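Local atomic coordinates of protein (triosephosphate isomerase) (Thermotoga maritima, PDB entry 1B9B), a protein that catalyses the reversible interconversion of dihydroxyacetone phosphate and glyceraldehyde 3-phosphate in glycolysis, as a triosephosphate isomerase from a thermophilic bacterium. Residues A20-S25 with E50-L55; K4-N10 with E36-C42; V148-F152 with L194-Y199. One frame throughout, in Å; residues are numbered along the deposited sequence.

Contact 1 (A20-S25 with E50-L55)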
loop_
_atom_site.group_PDB
_atom_site.type_symbol
_atom_site.label_atom_id
_atom_site.label_comp_id
_atom_site.label_asym_id
_atom_site.label_seq_id
_atom_site.Cartn_x
_atom_site.Cartn_y
_atom_site.Cartn_z
ATOM N N ALA B 20 27.016 21.390 15.962
ATOM C CA ALA B 20 27.476 21.356 14.589
ATOM C C ALA B 20 28.635 22.322 14.345
ATOM O O ALA B 20 29.709 21.903 13.913
ATOM C CB ALA B 20 26.324 21.673 13.654
ATOM N N LYS B 21 28.419 23.609 14.617
ATOM C CA LYS B 21 29.455 24.627 14.406
ATOM C C LYS B 21 30.779 24.240 15.054
ATOM O O LYS B 21 31.853 24.486 14.498
ATOM C CB LYS B 21 29.004 25.987 14.959
ATOM C CG LYS B 21 27.852 26.632 14.204
ATOM C CD LYS B 21 27.476 27.992 14.791
ATOM C CE LYS B 21 28.413 29.090 14.318
ATOM N NZ LYS B 21 28.337 29.293 12.842
ATOM N N LYS B 22 30.690 23.636 16.234
ATOM C CA LYS B 22 31.866 23.209 16.975
ATOM C C LYS B 22 32.610 22.149 16.181
ATOM O O LYS B 22 33.672 22.408 15.612
ATOM C CB LYS B 22 31.442 22.644 18.334
ATOM C CG LYS B 22 30.647 23.638 19.161
ATOM C CD LYS B 22 30.280 23.106 20.534
ATOM C CE LYS B 22 29.556 24.184 21.342
ATOM N NZ LYS B 22 29.290 23.780 22.753
ATOM N N PHE B 23 32.023 20.958 16.146
ATOM C CA PHE B 23 32.578 19.813 15.441
ATOM C C PHE B 23 33.198 20.171 14.086
ATOM O O PHE B 23 34.299 19.733 13.762
ATOM C CB PHE B 23 31.480 18.772 15.248
ATOM C CG PHE B 23 31.972 17.465 14.728
ATOM C CD1 PHE B 23 33.328 17.154 14.740
ATOM C CD2 PHE B 23 31.078 16.536 14.209
ATOM C CE1 PHE B 23 33.785 15.934 14.239
ATOM C CE2 PHE B 23 31.527 15.316 13.706
ATOM C CZ PHE B 23 32.885 15.016 13.721
ATOM N N VAL B 24 32.490 20.972 13.301
ATOM C CA VAL B 24 32.969 21.364 11.982
ATOM C C VAL B 24 34.295 22.136 12.011
ATOM O O VAL B 24 35.237 21.799 11.286
ATOM C CB VAL B 24 31.888 22.190 11.244
ATOM C CG1 VAL B 24 32.414 22.674 9.910
ATOM C CG2 VAL B 24 30.641 21.331 11.032
ATOM N N SER B 25 34.372 23.171 12.843
ATOM C CA SER B 25 35.599 23.957 12.959
ATOM C C SER B 25 36.751 23.027 13.340
ATOM O O SER B 25 37.828 23.076 12.740
ATOM C CB SER B 25 35.438 25.042 14.024
ATOM O OG SER B 25 34.371 25.909 13.695
ATOM N N GLU B 50 24.835 27.389 8.677
ATOM C CA GLU B 50 25.864 27.675 9.659
ATOM C C GLU B 50 27.155 26.962 9.268
ATOM O O GLU B 50 28.188 27.604 9.044
ATOM C CB GLU B 50 25.387 27.231 11.041
ATOM C CG GLU B 50 25.614 28.267 12.135
ATOM C CD GLU B 50 25.049 29.635 11.785
ATOM O OE1 GLU B 50 23.834 29.728 11.508
ATOM O OE2 GLU B 50 25.823 30.618 11.788
ATOM N N VAL B 51 27.085 25.634 9.181
ATOM C CA VAL B 51 28.228 24.817 8.792
ATOM C C VAL B 51 28.719 25.316 7.440
ATOM O O VAL B 51 29.908 25.290 7.139
ATOM C CB VAL B 51 27.827 23.333 8.661
ATOM C CG1 VAL B 51 28.923 22.558 7.958
ATOM C CG2 VAL B 51 27.561 22.738 10.039
ATOM N N GLY B 52 27.781 25.783 6.633
ATOM C CA GLY B 52 28.109 26.277 5.314
ATOM C C GLY B 52 29.199 27.324 5.283
ATOM O O GLY B 52 30.076 27.275 4.425
ATOM N N GLU B 53 29.152 28.275 6.209
ATOM C CA GLU B 53 30.160 29.325 6.243
ATOM C C GLU B 53 31.462 28.850 6.883
ATOM O O GLU B 53 32.531 29.367 6.569
ATOM C CB GLU B 53 29.614 30.565 6.960
ATOM C CG GLU B 53 28.462 31.226 6.198
ATOM C CD GLU B 53 27.968 32.506 6.844
ATOM O OE1 GLU B 53 28.558 32.921 7.866
ATOM O OE2 GLU B 53 26.991 33.094 6.324
ATOM N N ILE B 54 31.377 27.861 7.769
ATOM C CA ILE B 54 32.573 27.322 8.408
ATOM C C ILE B 54 33.394 26.529 7.382
ATOM O O ILE B 54 34.514 26.100 7.663
ATOM C CB ILE B 54 32.215 26.376 9.576
ATOM C CG1 ILE B 54 31.440 27.141 10.643
ATOM C CG2 ILE B 54 33.479 25.779 10.184
ATOM C CD1 ILE B 54 31.060 26.290 11.840
ATOM N N LEU B 55 32.838 26.336 6.190
ATOM C CA LEU B 55 33.529 25.588 5.149
ATOM C C LEU B 55 33.895 26.423 3.929
ATOM O O LEU B 55 34.750 26.029 3.142
ATOM C CB LEU B 55 32.674 24.396 4.718
ATOM C CG LEU B 55 32.907 23.079 5.456
ATOM C CD1 LEU B 55 33.127 23.333 6.927
ATOM C CD2 LEU B 55 31.725 22.165 5.235
#

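Contact 2 (K4-N10 with E36-C42)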
loop_
_atom_site.group_PDB
_atom_site.type_symbol
_atom_site.label_atom_id
_atom_site.label_comp_id
_atom_site.label_asym_id
_atom_site.label_seq_id
_atom_site.Cartn_x
_atom_site.Cartn_y
_atom_site.Cartn_z
ATOM N N LYS B 4 38.979 9.068 -7.411
ATOM C CA LYS B 4 39.295 9.779 -6.180
ATOM C C LYS B 4 38.467 9.185 -5.049
ATOM O O LYS B 4 37.247 9.190 -5.109
ATOM C CB LYS B 4 38.958 11.258 -6.366
ATOM C CG LYS B 4 39.416 12.175 -5.257
ATOM C CD LYS B 4 39.186 13.621 -5.663
ATOM C CE LYS B 4 39.638 14.592 -4.589
ATOM N NZ LYS B 4 39.298 15.998 -4.948
ATOM N N LEU B 5 39.131 8.666 -4.025
ATOM C CA LEU B 5 38.431 8.064 -2.894
ATOM C C LEU B 5 37.517 9.093 -2.245
ATOM O O LEU B 5 37.717 10.289 -2.420
ATOM C CB LEU B 5 39.441 7.555 -1.861
ATOM C CG LEU B 5 40.325 6.344 -2.179
ATOM C CD1 LEU B 5 39.546 5.063 -1.928
ATOM C CD2 LEU B 5 40.831 6.421 -3.615
ATOM N N ILE B 6 36.514 8.626 -1.502
ATOM C CA ILE B 6 35.572 9.522 -0.824
ATOM C C ILE B 6 35.134 8.987 0.533
ATOM O O ILE B 6 34.769 7.812 0.681
ATOM C CB ILE B 6 34.278 9.770 -1.650
ATOM C CG1 ILE B 6 34.597 10.496 -2.954
ATOM C CG2 ILE B 6 33.311 10.620 -0.846
ATOM C CD1 ILE B 6 33.404 10.651 -3.867
ATOM N N LEU B 7 35.176 9.872 1.520
ATOM C CA LEU B 7 34.771 9.545 2.874
ATOM C C LEU B 7 33.637 10.510 3.210
ATOM O O LEU B 7 33.847 11.719 3.328
ATOM C CB LEU B 7 35.939 9.744 3.833
ATOM C CG LEU B 7 35.629 9.466 5.298
ATOM C CD1 LEU B 7 35.264 8.003 5.510
ATOM C CD2 LEU B 7 36.833 9.846 6.104
ATOM N N ALA B 8 32.432 9.973 3.353
ATOM C CA ALA B 8 31.276 10.803 3.638
ATOM C C ALA B 8 30.642 10.474 4.970
ATOM O O ALA B 8 30.552 9.305 5.355
ATOM C CB ALA B 8 30.252 10.650 2.526
ATOM N N GLY B 9 30.192 11.516 5.665
ATOM C CA GLY B 9 29.560 11.334 6.958
ATOM C C GLY B 9 28.090 11.712 6.977
ATOM O O GLY B 9 27.719 12.874 6.776
ATOM N N ASN B 10 27.247 10.719 7.224
ATOM C CA ASN B 10 25.813 10.940 7.274
ATOM C C ASN B 10 25.415 11.079 8.733
ATOM O O ASN B 10 25.108 10.086 9.398
ATOM C CB ASN B 10 25.085 9.760 6.611
ATOM C CG ASN B 10 23.580 9.833 6.777
ATOM O OD1 ASN B 10 23.002 10.913 6.745
ATOM N ND2 ASN B 10 22.938 8.680 6.944
ATOM N N GLU B 36 44.088 14.833 -0.986
ATOM C CA GLU B 36 44.233 13.683 -1.881
ATOM C C GLU B 36 42.921 12.933 -2.082
ATOM O O GLU B 36 42.864 11.929 -2.793
ATOM C CB GLU B 36 45.297 12.715 -1.351
ATOM C CG GLU B 36 45.760 12.999 0.067
ATOM C CD GLU B 36 46.615 14.252 0.160
ATOM O OE1 GLU B 36 47.049 14.763 -0.895
ATOM O OE2 GLU B 36 46.861 14.724 1.289
ATOM N N PHE B 37 41.866 13.419 -1.445
ATOM C CA PHE B 37 40.556 12.812 -1.581
ATOM C C PHE B 37 39.511 13.727 -0.960
ATOM O O PHE B 37 39.841 14.820 -0.490
ATOM C CB PHE B 37 40.548 11.415 -0.952
ATOM C CG PHE B 37 40.727 11.403 0.532
ATOM C CD1 PHE B 37 39.644 11.606 1.376
ATOM C CD2 PHE B 37 41.972 11.141 1.089
ATOM C CE1 PHE B 37 39.794 11.541 2.756
ATOM C CE2 PHE B 37 42.132 11.075 2.468
ATOM C CZ PHE B 37 41.040 11.273 3.304
ATOM N N GLU B 38 38.255 13.297 -0.951
ATOM C CA GLU B 38 37.206 14.149 -0.423
ATOM C C GLU B 38 36.500 13.687 0.822
ATOM O O GLU B 38 36.039 12.548 0.914
ATOM C CB GLU B 38 36.176 14.413 -1.512
ATOM C CG GLU B 38 36.811 14.930 -2.767
ATOM C CD GLU B 38 35.806 15.234 -3.831
ATOM O OE1 GLU B 38 35.097 16.248 -3.691
ATOM O OE2 GLU B 38 35.718 14.452 -4.801
ATOM N N ILE B 39 36.430 14.594 1.790
ATOM C CA ILE B 39 35.740 14.323 3.039
ATOM C C ILE B 39 34.450 15.123 2.890
ATOM O O ILE B 39 34.477 16.303 2.531
ATOM C CB ILE B 39 36.516 14.842 4.287
ATOM C CG1 ILE B 39 38.025 14.650 4.114
ATOM C CG2 ILE B 39 36.059 14.084 5.524
ATOM C CD1 ILE B 39 38.681 15.698 3.232
ATOM N N VAL B 40 33.320 14.476 3.138
ATOM C CA VAL B 40 32.038 15.142 3.013
ATOM C C VAL B 40 31.263 15.010 4.304
ATOM O O VAL B 40 31.148 13.919 4.867
ATOM C CB VAL B 40 31.203 14.535 1.853
ATOM C CG1 VAL B 40 29.755 14.998 1.946
ATOM C CG2 VAL B 40 31.798 14.951 0.511
ATOM N N VAL B 41 30.745 16.136 4.776
ATOM C CA VAL B 41 29.954 16.159 5.996
ATOM C C VAL B 41 28.508 16.440 5.592
ATOM O O VAL B 41 28.254 17.286 4.727
ATOM C CB VAL B 41 30.462 17.253 6.953
ATOM C CG1 VAL B 41 31.878 16.926 7.404
ATOM C CG2 VAL B 41 30.442 18.598 6.255
ATOM N N CYS B 42 27.566 15.722 6.201
ATOM C CA CYS B 42 26.155 15.897 5.873
ATOM C C CYS B 42 25.274 16.186 7.082
ATOM O O CYS B 42 24.670 15.276 7.663
ATOM C CB CYS B 42 25.629 14.656 5.153
ATOM S SG CYS B 42 26.493 14.297 3.624
#

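Contact 3 (V148-F152 with L194-Y199)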
loop_
_atom_site.group_PDB
_atom_site.type_symbol
_atom_site.label_atom_id
_atom_site.label_comp_id
_atom_site.label_asym_id
_atom_site.label_seq_id
_atom_site.Cartn_x
_atom_site.Cartn_y
_atom_site.Cartn_z
ATOM N N VAL B 148 19.970 -0.293 -9.060
ATOM C CA VAL B 148 20.941 0.445 -9.859
ATOM C C VAL B 148 20.342 0.814 -11.215
ATOM O O VAL B 148 20.485 1.950 -11.687
ATOM C CB VAL B 148 22.234 -0.357 -10.060
ATOM C CG1 VAL B 148 23.212 0.436 -10.915
ATOM C CG2 VAL B 148 22.856 -0.647 -8.714
ATOM N N ARG B 149 19.665 -0.152 -11.830
ATOM C CA ARG B 149 19.023 0.068 -13.116
ATOM C C ARG B 149 17.956 1.158 -12.989
ATOM O O ARG B 149 17.891 2.082 -13.820
ATOM C CB ARG B 149 18.398 -1.224 -13.601
ATOM C CG ARG B 149 19.398 -2.254 -14.081
ATOM C CD ARG B 149 18.652 -3.500 -14.539
ATOM N NE ARG B 149 19.509 -4.429 -15.261
ATOM C CZ ARG B 149 20.207 -4.107 -16.344
ATOM N NH1 ARG B 149 20.150 -2.866 -16.836
ATOM N NH2 ARG B 149 20.964 -5.021 -16.930
ATOM N N GLU B 150 17.123 1.051 -11.952
ATOM C CA GLU B 150 16.090 2.046 -11.715
ATOM C C GLU B 150 16.726 3.417 -11.522
ATOM O O GLU B 150 16.421 4.354 -12.252
ATOM C CB GLU B 150 15.267 1.678 -10.485
ATOM C CG GLU B 150 14.353 0.491 -10.700
ATOM C CD GLU B 150 13.007 0.883 -11.288
ATOM O OE1 GLU B 150 12.943 1.914 -11.992
ATOM O OE2 GLU B 150 12.013 0.153 -11.060
ATOM N N GLY B 151 17.629 3.526 -10.555
ATOM C CA GLY B 151 18.272 4.799 -10.291
ATOM C C GLY B 151 18.960 5.470 -11.472
ATOM O O GLY B 151 18.857 6.687 -11.631
ATOM N N PHE B 152 19.664 4.691 -12.293
ATOM C CA PHE B 152 20.380 5.238 -13.450
ATOM C C PHE B 152 19.529 5.447 -14.693
ATOM O O PHE B 152 19.916 6.196 -15.601
ATOM C CB PHE B 152 21.572 4.346 -13.830
ATOM C CG PHE B 152 22.809 4.623 -13.035
ATOM C CD1 PHE B 152 22.987 4.059 -11.774
ATOM C CD2 PHE B 152 23.780 5.488 -13.528
ATOM C CE1 PHE B 152 24.110 4.356 -11.016
ATOM C CE2 PHE B 152 24.908 5.792 -12.776
ATOM C CZ PHE B 152 25.074 5.223 -11.515
ATOM N N LEU B 194 27.987 -4.679 -13.829
ATOM C CA LEU B 194 26.661 -4.252 -14.266
ATOM C C LEU B 194 26.805 -2.880 -14.913
ATOM O O LEU B 194 26.415 -2.659 -16.058
ATOM C CB LEU B 194 25.722 -4.150 -13.057
ATOM C CG LEU B 194 24.209 -4.263 -13.276
ATOM C CD1 LEU B 194 23.474 -3.960 -11.983
ATOM C CD2 LEU B 194 23.773 -3.309 -14.342
ATOM N N LEU B 195 27.368 -1.950 -14.161
ATOM C CA LEU B 195 27.571 -0.614 -14.670
ATOM C C LEU B 195 28.313 -0.681 -16.001
ATOM O O LEU B 195 28.171 0.189 -16.850
ATOM C CB LEU B 195 28.374 0.195 -13.656
ATOM C CG LEU B 195 27.647 1.282 -12.871
ATOM C CD1 LEU B 195 26.170 0.971 -12.743
ATOM C CD2 LEU B 195 28.306 1.410 -11.515
ATOM N N SER B 196 29.100 -1.727 -16.181
ATOM C CA SER B 196 29.866 -1.872 -17.404
ATOM C C SER B 196 28.980 -2.202 -18.597
ATOM O O SER B 196 29.119 -1.617 -19.667
ATOM C CB SER B 196 30.913 -2.955 -17.228
ATOM O OG SER B 196 31.679 -3.056 -18.406
ATOM N N GLU B 197 28.071 -3.151 -18.406
ATOM C CA GLU B 197 27.146 -3.562 -19.453
ATOM C C GLU B 197 26.175 -2.431 -19.750
ATOM O O GLU B 197 25.915 -2.115 -20.906
ATOM C CB GLU B 197 26.385 -4.803 -19.002
ATOM C CG GLU B 197 27.301 -5.987 -18.724
ATOM C CD GLU B 197 26.571 -7.179 -18.132
ATOM O OE1 GLU B 197 25.577 -7.632 -18.743
ATOM O OE2 GLU B 197 26.994 -7.663 -17.057
ATOM N N MET B 198 25.644 -1.819 -18.695
ATOM C CA MET B 198 24.717 -0.705 -18.838
ATOM C C MET B 198 25.322 0.406 -19.692
ATOM O O MET B 198 24.669 0.929 -20.585
ATOM C CB MET B 198 24.341 -0.148 -17.465
ATOM C CG MET B 198 23.380 -1.015 -16.696
ATOM S SD MET B 198 23.043 -0.408 -15.041
ATOM C CE MET B 198 22.859 1.327 -15.349
ATOM N N TYR B 199 26.567 0.776 -19.413
ATOM C CA TYR B 199 27.220 1.820 -20.188
ATOM C C TYR B 199 28.472 1.273 -20.860
ATOM O O TYR B 199 28.391 0.722 -21.949
ATOM C CB TYR B 199 27.546 3.030 -19.303
ATOM C CG TYR B 199 26.310 3.672 -18.699
ATOM C CD1 TYR B 199 25.774 3.207 -17.498
ATOM C CD2 TYR B 199 25.645 4.709 -19.357
ATOM C CE1 TYR B 199 24.608 3.753 -16.967
ATOM C CE2 TYR B 199 24.469 5.263 -18.834
ATOM C CZ TYR B 199 23.960 4.779 -17.640
ATOM O OH TYR B 199 22.802 5.310 -17.121
HETATM O O HOH W 1 20.788 3.630 -17.528
#

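Contact 1 (A20-S25 with E50-L55)
One salt bridge, K21 NZ to E50 OE2 at 3.0 Å, is the sole hydrogen-bonded link in a mainly apolar seam between two nearly parallel helices. The axes of the two short segments approach to 9.3 Å and cross at -21°, with the CA atoms of K21 and V51 5.7 Å apart. K21 reaches E50 by folding its outer bonds, chi3 and chi4 both being p.

V24 fills the seam: its CG2 lies 3.5 Å from V51 CG2 and its CG1 3.3 Å from I54 CG2. Small A20 extends this row, CB to V51 CG2 at 4.0 Å, while I54 CD1 sits 3.7 Å from K21 CB. S25 OG turns back to donate to K21 O at 3.0 Å, within its own helix, and touches I54 CG2 at 3.6 Å.

A20 and V24 also pack on W11, and E50 packs on S49 of the second subunit. Largely aliphatic packing, partly buried, thus joins these outer helices of the TIM barrel, while the ion pair closes one partly exposed margin.

Contact 2 (K4-N10 with E36-C42)
K4 starts the contact with an extended side chain running along E38, its CE 3.4 Å from E38 CG. E38 is held mainly through OE1, in a salt bridge to K61; K4 adds only a long one, K4 NZ to E38 OE2 at 3.9 Å. L5 O accepts a weak hydrogen bond from E38 N at 3.4 Å, and L5 CB meets F37 CB at 4.1 Å.

At I6 the backbone bonds go to the other neighbour, D230 and G232, while I6 CA makes a CA-H...O contact with E38 O at 3.5 Å. L7 turns back to the pair: its N donates to E38 O at 2.9 Å (178°), and its O accepts from V40 N at 2.8 Å. Its CD2 lies 4.3 Å from I39 CG2. A8 packs against V40, CB to CB at 4.1 Å. G9 N donates to V40 O at 2.7 Å, and C42 N gives G9 O a weak bond at 2.9 Å (128°). N10 ND2 bonds T76 OG1 of the second subunit.

This alternation, with axes 4.6 Å apart and 10° between directions, is that of parallel strands. They form a beta-alpha-beta unit with helix 17-30. Strand 231-234 flanks 6-10, I6 reaches R208 and L210 on the face it shares with A8 and V40, and helix 242-251 covers L7, F37 and I39.

Contact 3 (V148-F152 with L194-Y199)
M198 shapes this contact through a chi1 m, chi2 t, chi3 p conformation, whose last turn carries CE to 3.6 Å from F152 CB while SD lies 4.2 Å from V148 CG1. The axes of the two helical segments stay 11.5 Å apart and cross at -46°, so long side chains span the gap. V148, a t rotamer, presents CB to L194 CD1 at 4.3 Å and CG1 to L195 CD1 at 3.5 Å.

F152 adopts chi1 m with chi2 of 83°. L195 CD1 lies over one face of this ring, 4.3 Å from CE1, whereas Y199 OH approaches its edge. Y199, also m, brings CE1 to 3.9 Å from F152 CD2. R149 leaves with chi1 m, is extended at chi2 and chi3, then turns at chi4 (-56°), so that L194 CD2 lies over one face of the guanidinium, 4.2 Å from CZ, and NH1 passes 3.7 Å from M198 CG. Its charge is paired with E145.

Y199 OH and F152 O, 3.4 Å apart, are not hydrogen-bonded directly. The O of a water lies 2.7 Å from Y199 OH and 3.3 Å from F152 O, to which the water donates weakly. With no direct hydrogen bond across them, the two segments cohere through apolar packing, the guanidinium of R149 against L194, and a water bridge whose F152 leg is weak.

Contact 2 belongs to the inner strands of the TIM barrel; contacts 1 and 3 belong to its outer layer of helices. Along the chain contacts 1 and 2 interlock, their segments alternating through strand 6-10, helix 17-30, strand 38-42 and helix 48-55; contact 3 opens only after both have closed. Contacts 1 and 2 have centres 16 Å apart and touch, L55 CD2 lying 3.9 Å from V41 CG2. Contact 3 is remote: its centre is 23 Å from that of contact 2 and 36 Å from that of contact 1, across the chain's centre. Contacts 1 and 3 thus pack helices on opposite sides of the barrel; contacts 1 and 2 reach the second subunit, contact 3 the third.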